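Dienelactone hydrolase (Anabaena variabilis, PDB 2O2G) probably acts as a hydrolase of the dienelactone hydrolase family, with an alpha/beta-hydrolase fold. Local coordinates at residues L165-Y170 with L191-R196. Residues are numbered along the deposited sequence; the frame is centred on the assembly and turned at random.
Sequences LIVGGY and LVIIPR
Leu165 to Gly168 and Leu191 to Ile194 pair as parallel strands, their axes 4.7 Å apart at closest and 25° from alignment. Four backbone hydrogen bonds join them: Val192 N to Leu165 O, Val167 N to Val192 O, Ile194 N to Val167 O and, past the strand end, Gly169 N to Ile194 O (2.8 Å). On one face, Leu191 has CG anti to its backbone N (chi1 173°), and chi2 of 60° turns CD1 toward the partner strand, where it meets Leu165 CB at 3.8 Å and also touches Val167 CG1. The other Val167 branch, CG2, packs 3.8 Å from Ile193 CG1. On the opposite face, Ile166 CG1 lies beside Val192 CG1, the two side chains pointing the same way, and Ile166 CG2 meets Ile194 CD1 at 3.7 Å. Beyond the strands, Arg196 CA sits over the centre of the Tyr170 ring in a CH-pi contact, 3.5 Å from the centroid. Arg196 CB and CG lie by Tyr170 OH, while the guanidinium leads away. The two strands and helix 172-184 form a beta-alpha-beta unit at one edge of the alpha/beta-hydrolase sheet, with 189-194 outermost. Helix 172-184 covers Leu165, Val167 and Leu191; helix 206-221 covers Ile166 and Ile194; strand 139-145 continues the sheet beyond 163-168.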
loop_
_atom_site.group_PDB
_atom_site.type_symbol
_atom_site.label_atom_id
_atom_site.label_comp_id
_atom_site.label_asym_id
_atom_site.label_seq_id
_atom_site.Cartn_x
_atom_site.Cartn_y
_atom_site.Cartn_z
ATOM N N LEU A 165 10.088 4.548 2.939
ATOM C CA LEU A 165 9.731 3.980 4.227
ATOM C C LEU A 165 9.404 5.153 5.204
ATOM O O LEU A 165 10.191 6.083 5.377
ATOM C CB LEU A 165 10.893 3.124 4.726
ATOM C CG LEU A 165 11.376 1.960 3.848
ATOM C CD1 LEU A 165 12.505 1.203 4.520
ATOM C CD2 LEU A 165 10.271 0.987 3.534
ATOM N N ILE A 166 8.220 5.133 5.793
ATOM C CA ILE A 166 7.819 6.170 6.712
ATOM C C ILE A 166 7.593 5.534 8.048
ATOM O O ILE A 166 6.822 4.557 8.141
ATOM C CB ILE A 166 6.474 6.873 6.291
ATOM C CG1 ILE A 166 6.550 7.515 4.902
ATOM C CG2 ILE A 166 6.126 7.986 7.304
ATOM C CD1 ILE A 166 5.156 7.977 4.325
ATOM N N VAL A 167 8.174 6.117 9.092
ATOM C CA VAL A 167 7.961 5.610 10.444
ATOM C C VAL A 167 7.708 6.736 11.432
ATOM O O VAL A 167 8.130 7.866 11.228
ATOM C CB VAL A 167 9.191 4.769 10.924
ATOM C CG1 VAL A 167 9.499 3.679 9.926
ATOM C CG2 VAL A 167 10.434 5.635 11.041
ATOM N N GLY A 168 7.038 6.410 12.526
ATOM C CA GLY A 168 6.829 7.375 13.611
ATOM C C GLY A 168 8.016 7.377 14.553
ATOM O O GLY A 168 8.573 6.325 14.873
ATOM N N GLY A 169 8.434 8.573 14.977
ATOM C CA GLY A 169 9.556 8.747 15.871
ATOM C C GLY A 169 9.450 8.047 17.221
ATOM O O GLY A 169 10.473 7.711 17.829
ATOM N N TYR A 170 8.230 7.884 17.728
ATOM C CA TYR A 170 8.018 7.176 18.996
ATOM C C TYR A 170 7.980 5.653 18.798
ATOM O O TYR A 170 8.020 4.909 19.776
ATOM C CB TYR A 170 6.682 7.554 19.653
ATOM C CG TYR A 170 6.504 8.960 20.197
ATOM C CD1 TYR A 170 7.538 9.644 20.799
ATOM C CD2 TYR A 170 5.255 9.546 20.212
ATOM C CE1 TYR A 170 7.355 10.930 21.321
ATOM C CE2 TYR A 170 5.059 10.831 20.723
ATOM C CZ TYR A 170 6.110 11.514 21.292
ATOM O OH TYR A 170 5.922 12.785 21.828
ATOM N N LEU A 191 14.136 6.823 3.810
ATOM C CA LEU A 191 13.482 6.593 5.092
ATOM C C LEU A 191 13.278 7.964 5.695
ATOM O O LEU A 191 14.230 8.761 5.800
ATOM C CB LEU A 191 14.326 5.743 6.030
ATOM C CG LEU A 191 13.908 5.506 7.491
ATOM C CD1 LEU A 191 12.604 4.844 7.667
ATOM C CD2 LEU A 191 14.982 4.638 8.200
ATOM N N VAL A 192 12.043 8.238 6.083
ATOM C CA VAL A 192 11.727 9.467 6.749
ATOM C C VAL A 192 10.944 9.174 8.002
ATOM O O VAL A 192 10.089 8.281 8.029
ATOM C CB VAL A 192 11.002 10.491 5.806
ATOM C CG1 VAL A 192 9.666 9.976 5.345
ATOM C CG2 VAL A 192 10.856 11.847 6.505
ATOM N N ILE A 193 11.214 9.978 9.024
ATOM C CA ILE A 193 10.644 9.827 10.343
ATOM C C ILE A 193 9.736 11.008 10.676
ATOM O O ILE A 193 10.130 12.184 10.554
ATOM C CB ILE A 193 11.774 9.747 11.393
ATOM C CG1 ILE A 193 12.770 8.618 11.029
ATOM C CG2 ILE A 193 11.207 9.520 12.746
ATOM C CD1 ILE A 193 13.864 8.442 12.040
ATOM N N ILE A 194 8.530 10.702 11.145
ATOM C CA ILE A 194 7.612 11.779 11.547
ATOM C C ILE A 194 7.814 11.926 13.049
ATOM O O ILE A 194 7.576 10.979 13.818
ATOM C CB ILE A 194 6.168 11.517 11.130
ATOM C CG1 ILE A 194 6.086 11.485 9.587
ATOM C CG2 ILE A 194 5.249 12.575 11.707
ATOM C CD1 ILE A 194 4.783 10.992 9.061
ATOM N N PRO A 195 8.327 13.088 13.469
ATOM C CA PRO A 195 8.648 13.202 14.884
ATOM C C PRO A 195 7.453 13.067 15.809
ATOM O O PRO A 195 6.369 13.533 15.488
ATOM C CB PRO A 195 9.243 14.596 15.008
ATOM C CG PRO A 195 8.795 15.341 13.798
ATOM C CD PRO A 195 8.667 14.324 12.734
ATOM N N ARG A 196 7.677 12.398 16.936
ATOM C CA ARG A 196 6.665 12.253 17.981
ATOM C C ARG A 196 5.336 11.701 17.489
ATOM O O ARG A 196 4.283 12.177 17.879
ATOM C CB ARG A 196 6.442 13.598 18.673
ATOM C CG ARG A 196 7.700 14.212 19.272
ATOM C CD ARG A 196 7.408 15.530 19.972
ATOM N NE ARG A 196 6.690 16.472 19.103
ATOM C CZ ARG A 196 7.211 17.142 18.062
ATOM N NH1 ARG A 196 8.472 16.977 17.671
ATOM N NH2 ARG A 196 6.442 17.977 17.371
#